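Long-range contacts in XPF endonuclease (Aeropyrum pernix, PDB 2BGW), which probably cuts branched or damaged DNA as a structure-specific, magnesium-dependent endonuclease of nucleotide excision repair: residues A[83-88]-A[116-121]; A[24-29]-A[125-130]. One frame throughout, in Å; residues are numbered along the deposited sequence.

Interaction 1 of 2, residues A[83-88]-A[116-121]; sequences FIIVEG and RLMNTM. With SO4 (sulfate ion), chain K.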
loop_
_atom_site.group_PDB
_atom_site.type_symbol
_atom_site.label_atom_id
_atom_site.label_comp_id
_atom_site.label_asym_id
_atom_site.label_seq_id
_atom_site.Cartn_x
_atom_site.Cartn_y
_atom_site.Cartn_z
ATOM N N PHE A 83 2.959 -0.615 0.184
ATOM C CA PHE A 83 4.341 -0.296 0.515
ATOM C C PHE A 83 4.578 1.089 0.075
ATOM O O PHE A 83 4.325 1.405 -1.092
ATOM C CB PHE A 83 5.341 -1.207 -0.201
ATOM C CG PHE A 83 5.421 -2.584 0.387
ATOM C CD1 PHE A 83 4.831 -3.654 -0.244
ATOM C CD2 PHE A 83 6.079 -2.800 1.604
ATOM C CE1 PHE A 83 4.912 -4.915 0.313
ATOM C CE2 PHE A 83 6.150 -4.071 2.179
ATOM C CZ PHE A 83 5.563 -5.122 1.532
ATOM N N ILE A 84 5.035 1.933 1.001
ATOM C CA ILE A 84 5.644 3.208 0.601
ATOM C C ILE A 84 7.127 3.057 0.720
ATOM O O ILE A 84 7.635 2.667 1.769
ATOM C CB ILE A 84 5.211 4.374 1.453
ATOM C CG1 ILE A 84 3.747 4.710 1.156
ATOM C CG2 ILE A 84 6.106 5.552 1.148
ATOM C CD1 ILE A 84 3.039 5.428 2.250
ATOM N N ILE A 85 7.817 3.319 -0.375
ATOM C CA ILE A 85 9.250 3.170 -0.390
ATOM C C ILE A 85 9.851 4.535 -0.334
ATOM O O ILE A 85 9.636 5.348 -1.233
ATOM C CB ILE A 85 9.761 2.457 -1.665
ATOM C CG1 ILE A 85 9.439 0.956 -1.601
ATOM C CG2 ILE A 85 11.262 2.715 -1.851
ATOM C CD1 ILE A 85 9.570 0.267 -2.923
ATOM N N VAL A 86 10.610 4.790 0.723
ATOM C CA VAL A 86 11.255 6.085 0.856
ATOM C C VAL A 86 12.714 6.019 0.409
ATOM O O VAL A 86 13.552 5.298 0.978
ATOM C CB VAL A 86 11.101 6.647 2.253
ATOM C CG1 VAL A 86 11.714 8.017 2.312
ATOM C CG2 VAL A 86 9.614 6.707 2.647
ATOM N N GLU A 87 12.985 6.770 -0.646
ATOM C CA GLU A 87 14.265 6.739 -1.319
ATOM C C GLU A 87 15.166 7.905 -0.881
ATOM O O GLU A 87 14.857 9.088 -1.158
ATOM C CB GLU A 87 14.006 6.802 -2.820
ATOM C CG GLU A 87 15.217 6.839 -3.721
ATOM C CD GLU A 87 14.814 6.583 -5.154
ATOM O OE1 GLU A 87 14.327 5.455 -5.427
ATOM O OE2 GLU A 87 14.961 7.506 -6.003
ATOM N N GLY A 88 16.280 7.569 -0.226
ATOM C CA GLY A 88 17.174 8.575 0.319
ATOM C C GLY A 88 17.014 8.644 1.827
ATOM O O GLY A 88 16.150 7.982 2.392
ATOM N N ARG A 116 3.065 -0.083 4.908
ATOM C CA ARG A 116 4.401 -0.667 5.144
ATOM C C ARG A 116 5.475 0.197 4.511
ATOM O O ARG A 116 5.328 0.649 3.362
ATOM C CB ARG A 116 4.468 -2.107 4.623
ATOM C CG ARG A 116 3.639 -3.035 5.453
ATOM C CD ARG A 116 3.503 -4.395 4.866
ATOM N NE ARG A 116 2.844 -5.295 5.807
ATOM C CZ ARG A 116 3.487 -5.943 6.772
ATOM N NH1 ARG A 116 4.792 -5.777 6.914
ATOM N NH2 ARG A 116 2.839 -6.742 7.610
ATOM N N LEU A 117 6.533 0.457 5.276
ATOM C CA LEU A 117 7.595 1.368 4.825
ATOM C C LEU A 117 8.835 0.592 4.534
ATOM O O LEU A 117 9.150 -0.344 5.264
ATOM C CB LEU A 117 7.922 2.411 5.875
ATOM C CG LEU A 117 6.808 3.394 6.210
ATOM C CD1 LEU A 117 7.157 4.136 7.482
ATOM C CD2 LEU A 117 6.514 4.379 5.071
ATOM N N MET A 118 9.510 0.950 3.447
ATOM C CA MET A 118 10.861 0.485 3.186
ATOM C C MET A 118 11.676 1.736 2.957
ATOM O O MET A 118 11.209 2.654 2.269
ATOM C CB MET A 118 10.937 -0.361 1.913
ATOM C CG MET A 118 10.035 -1.562 1.856
ATOM S SD MET A 118 10.728 -3.159 2.354
ATOM C CE MET A 118 12.452 -2.952 1.950
ATOM N N ASN A 119 12.883 1.788 3.506
ATOM C CA ASN A 119 13.783 2.878 3.154
ATOM C C ASN A 119 14.851 2.413 2.160
ATOM O O ASN A 119 15.579 1.481 2.447
ATOM C CB ASN A 119 14.420 3.509 4.413
ATOM C CG ASN A 119 15.312 4.727 4.075
ATOM O OD1 ASN A 119 16.494 4.791 4.438
ATOM N ND2 ASN A 119 14.746 5.679 3.338
ATOM N N THR A 120 14.945 3.032 0.992
ATOM C CA THR A 120 16.034 2.687 0.071
ATOM C C THR A 120 17.088 3.828 -0.031
ATOM O O THR A 120 16.816 4.977 0.345
ATOM C CB THR A 120 15.511 2.304 -1.341
ATOM O OG1 THR A 120 14.944 3.439 -1.979
ATOM C CG2 THR A 120 14.463 1.247 -1.275
ATOM N N MET A 121 18.279 3.540 -0.537
ATOM C CA MET A 121 19.279 4.590 -0.662
ATOM C C MET A 121 19.258 5.381 -1.942
ATOM O O MET A 121 19.566 6.570 -1.935
ATOM C CB MET A 121 20.660 4.052 -0.388
ATOM C CG MET A 121 20.768 3.876 1.079
ATOM S SD MET A 121 22.317 3.300 1.701
ATOM C CE MET A 121 23.406 4.719 1.477
HETATM S S SO4 K . -0.917 -6.552 8.915
HETATM O O1 SO4 K . -0.977 -5.325 9.719
HETATM O O2 SO4 K . -2.300 -6.964 8.679
HETATM O O3 SO4 K . -0.304 -6.261 7.596
HETATM O O4 SO4 K . -0.217 -7.618 9.659
#

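Interaction 2 of 2, residues A[24-29]-A[125-130]; sequences SILESL and GTALVI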
loop_
_atom_site.group_PDB
_atom_site.type_symbol
_atom_site.label_atom_id
_atom_site.label_comp_id
_atom_site.label_asym_id
_atom_site.label_seq_id
_atom_site.Cartn_x
_atom_site.Cartn_y
_atom_site.Cartn_z
ATOM N N SER A 24 14.086 1.426 -15.926
ATOM C CA SER A 24 15.247 0.861 -16.664
ATOM C C SER A 24 16.067 -0.049 -15.799
ATOM O O SER A 24 16.547 -1.078 -16.256
ATOM C CB SER A 24 16.155 1.959 -17.191
ATOM O OG SER A 24 15.356 2.972 -17.773
ATOM N N ILE A 25 16.231 0.332 -14.541
ATOM C CA ILE A 25 16.902 -0.550 -13.600
ATOM C C ILE A 25 16.115 -1.844 -13.446
ATOM O O ILE A 25 16.693 -2.930 -13.524
ATOM C CB ILE A 25 17.170 0.121 -12.251
ATOM C CG1 ILE A 25 17.967 1.404 -12.455
ATOM C CG2 ILE A 25 17.982 -0.806 -11.373
ATOM C CD1 ILE A 25 18.085 2.246 -11.208
ATOM N N LEU A 26 14.800 -1.714 -13.261
ATOM C CA LEU A 26 13.908 -2.862 -13.126
ATOM C C LEU A 26 14.008 -3.812 -14.302
ATOM O O LEU A 26 14.094 -5.021 -14.134
ATOM C CB LEU A 26 12.473 -2.410 -12.942
ATOM C CG LEU A 26 12.040 -2.267 -11.491
ATOM C CD1 LEU A 26 10.640 -1.725 -11.434
ATOM C CD2 LEU A 26 12.133 -3.579 -10.721
ATOM N N GLU A 27 14.017 -3.262 -15.503
ATOM C CA GLU A 27 14.145 -4.080 -16.684
ATOM C C GLU A 27 15.516 -4.734 -16.753
ATOM O O GLU A 27 15.686 -5.842 -17.267
ATOM C CB GLU A 27 13.909 -3.232 -17.905
ATOM C CG GLU A 27 12.487 -2.914 -18.107
ATOM C CD GLU A 27 12.325 -1.921 -19.216
ATOM O OE1 GLU A 27 13.365 -1.498 -19.778
ATOM O OE2 GLU A 27 11.166 -1.543 -19.517
ATOM N N SER A 28 16.495 -4.037 -16.211
ATOM C CA SER A 28 17.846 -4.534 -16.201
ATOM C C SER A 28 18.017 -5.701 -15.269
ATOM O O SER A 28 18.924 -6.477 -15.459
ATOM C CB SER A 28 18.791 -3.435 -15.786
ATOM O OG SER A 28 19.986 -3.546 -16.532
ATOM N N LEU A 29 17.155 -5.820 -14.261
ATOM C CA LEU A 29 17.088 -7.028 -13.421
ATOM C C LEU A 29 16.149 -8.121 -13.999
ATOM O O LEU A 29 15.788 -9.092 -13.311
ATOM C CB LEU A 29 16.670 -6.663 -11.991
ATOM C CG LEU A 29 17.324 -5.443 -11.345
ATOM C CD1 LEU A 29 16.313 -4.688 -10.518
ATOM C CD2 LEU A 29 18.530 -5.848 -10.494
ATOM N N GLY A 125 18.148 0.792 -5.281
ATOM C CA GLY A 125 17.634 0.148 -4.094
ATOM C C GLY A 125 16.134 -0.066 -4.203
ATOM O O GLY A 125 15.608 -1.125 -3.854
ATOM N N THR A 126 15.439 0.954 -4.689
ATOM C CA THR A 126 13.989 0.889 -4.859
ATOM C C THR A 126 13.675 -0.184 -5.883
ATOM O O THR A 126 12.799 -1.033 -5.649
ATOM C CB THR A 126 13.428 2.243 -5.292
ATOM O OG1 THR A 126 13.974 3.249 -4.425
ATOM C CG2 THR A 126 11.914 2.262 -5.211
ATOM N N ALA A 127 14.446 -0.166 -6.973
ATOM C CA ALA A 127 14.346 -1.162 -8.023
ATOM C C ALA A 127 14.612 -2.589 -7.507
ATOM O O ALA A 127 13.927 -3.536 -7.907
ATOM C CB ALA A 127 15.235 -0.810 -9.123
ATOM N N LEU A 128 15.543 -2.740 -6.579
ATOM C CA LEU A 128 15.747 -4.040 -5.968
ATOM C C LEU A 128 14.572 -4.468 -5.084
ATOM O O LEU A 128 14.123 -5.609 -5.147
ATOM C CB LEU A 128 17.071 -4.085 -5.203
ATOM C CG LEU A 128 18.283 -3.981 -6.135
ATOM C CD1 LEU A 128 19.500 -3.417 -5.424
ATOM C CD2 LEU A 128 18.593 -5.328 -6.754
ATOM N N VAL A 129 14.070 -3.551 -4.273
ATOM C CA VAL A 129 13.003 -3.860 -3.340
ATOM C C VAL A 129 11.751 -4.203 -4.120
ATOM O O VAL A 129 11.028 -5.146 -3.785
ATOM C CB VAL A 129 12.747 -2.655 -2.408
ATOM C CG1 VAL A 129 11.572 -2.877 -1.490
ATOM C CG2 VAL A 129 13.964 -2.414 -1.590
ATOM N N ILE A 130 11.488 -3.444 -5.177
ATOM C CA ILE A 130 10.301 -3.723 -5.984
ATOM C C ILE A 130 10.453 -5.111 -6.590
ATOM O O ILE A 130 9.541 -5.918 -6.541
ATOM C CB ILE A 130 10.060 -2.678 -7.097
ATOM C CG1 ILE A 130 9.597 -1.350 -6.485
ATOM C CG2 ILE A 130 9.008 -3.212 -8.088
ATOM C CD1 ILE A 130 9.702 -0.179 -7.424
#

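Interaction 1 of 2, residues A[83-88]-A[116-121]
Two parallel strands pair edge to edge where 83-88 meets 116-121, the closing step of a beta-alpha-beta unit in which helix 99-112 carries the chain from strand 81-87 to strand 116-120, outermost at this end of the chain's sheet. The ladder runs unbroken: Ile-84 and Val-86 each use N-H and C=O toward the partner strand, beginning with Ile-84 N to Arg-116 O at 2.7 Å, and Gly-88 N donates the last rung to Thr-120 O. From within strand 116-120, Asn-119, with CG anti to its backbone N (chi1 -176°), carries its amide across Val-86, and ND2 reaches Gly-88 O, just past the partner strand, at 2.9 Å. That bond is nearly straight (174°) and lies in both the amide and the carbonyl plane, so the loop after strand 81-87 is tied to the neighbouring strand.

Side chains alternate between the faces. Toward helix 123-137, Phe-83 lies alongside Arg-116, its CD2 3.5 Å from Arg-116 CB, while Met-118 SD stands obliquely 5.5 Å from the centroid of the Phe-83 ring, a Met-aromatic contact. Ile-85 CG2 meets Thr-120 CG2 at 3.6 Å. On the other face Leu-117 CD2 packs against Ile-84 CB.

The guanidinium of Arg-116 extends to Gly-114 and Gln-110 of the second subunit; its NH2 also donates, at 3.2 Å, to O3 of a sulfate, probably from the crystallisation liquor, that Arg-116 of the second subunit binds too. The salt bridge of Glu-87 to Arg-53, a magnesium-site residue, and its probable hydrogen bond to Thr-126 suggest a buried carboxylate held as the anion.

Interaction 2 of 2, residues A[24-29]-A[125-130]
Helix 22-28 and helix 123-137 pack side by side over one face of the sheet in this PDDEXK-clan nuclease fold; the axes of segments 24-28 and 125-130 approach to 9.0 Å and cross at -50°. At the centre stands Ala-127, its methyl facing the opposing helix. Ile-25 meets it first: CB lies 3.8 Å from Ala-127 CB, and the CG2 branch, anti to the backbone N, comes to 3.6 Å from the same methyl.

Leu-26 sends its side chain along the interface toward the sheet. From CB, which leaves the backbone alongside the partner helix, the chain bends nearer at CG, 4.2 Å from Ala-127 CB, and there forks. CD1 approaches Ile-130 CG2 at 4.0 Å, the two side chains crossing at about a right angle, and CD2 comes to 3.3 Å from Ala-127 O and also lies near Ile-130 CG2. Tyr-43 of strand 43-46 touches both Leu-26 and Ile-130 and so joins this apolar layer to the sheet.

The farther end is closed by Leu-29, the first residue beyond the helix. Its CD1 rests on Ala-127 O at 3.7 Å, whereas CD2 meets Leu-128 CD2 at 3.8 Å.

In the fold
From the N terminus the chain passes strand 10-14 and enters helix 22-28, whose residues 24-29 wait some 95 residues for their partner. In between, the strands through 49-55, two helices and strand 81-87 are laid down; helix 99-112 then crosses over and interaction 1 closes the shorter loop. Directly afterwards helix 123-137 turns back over the sheet, and interaction 2 closes the longer loop around it, so the contacts nest without crossing. Thr-126 joins them: besides its link to Glu-87, its OG1 probably hydrogen-bonds Thr-120 OG1. One helix thus ties the sheet's last strands to the first helix, and both contacts border the second subunit.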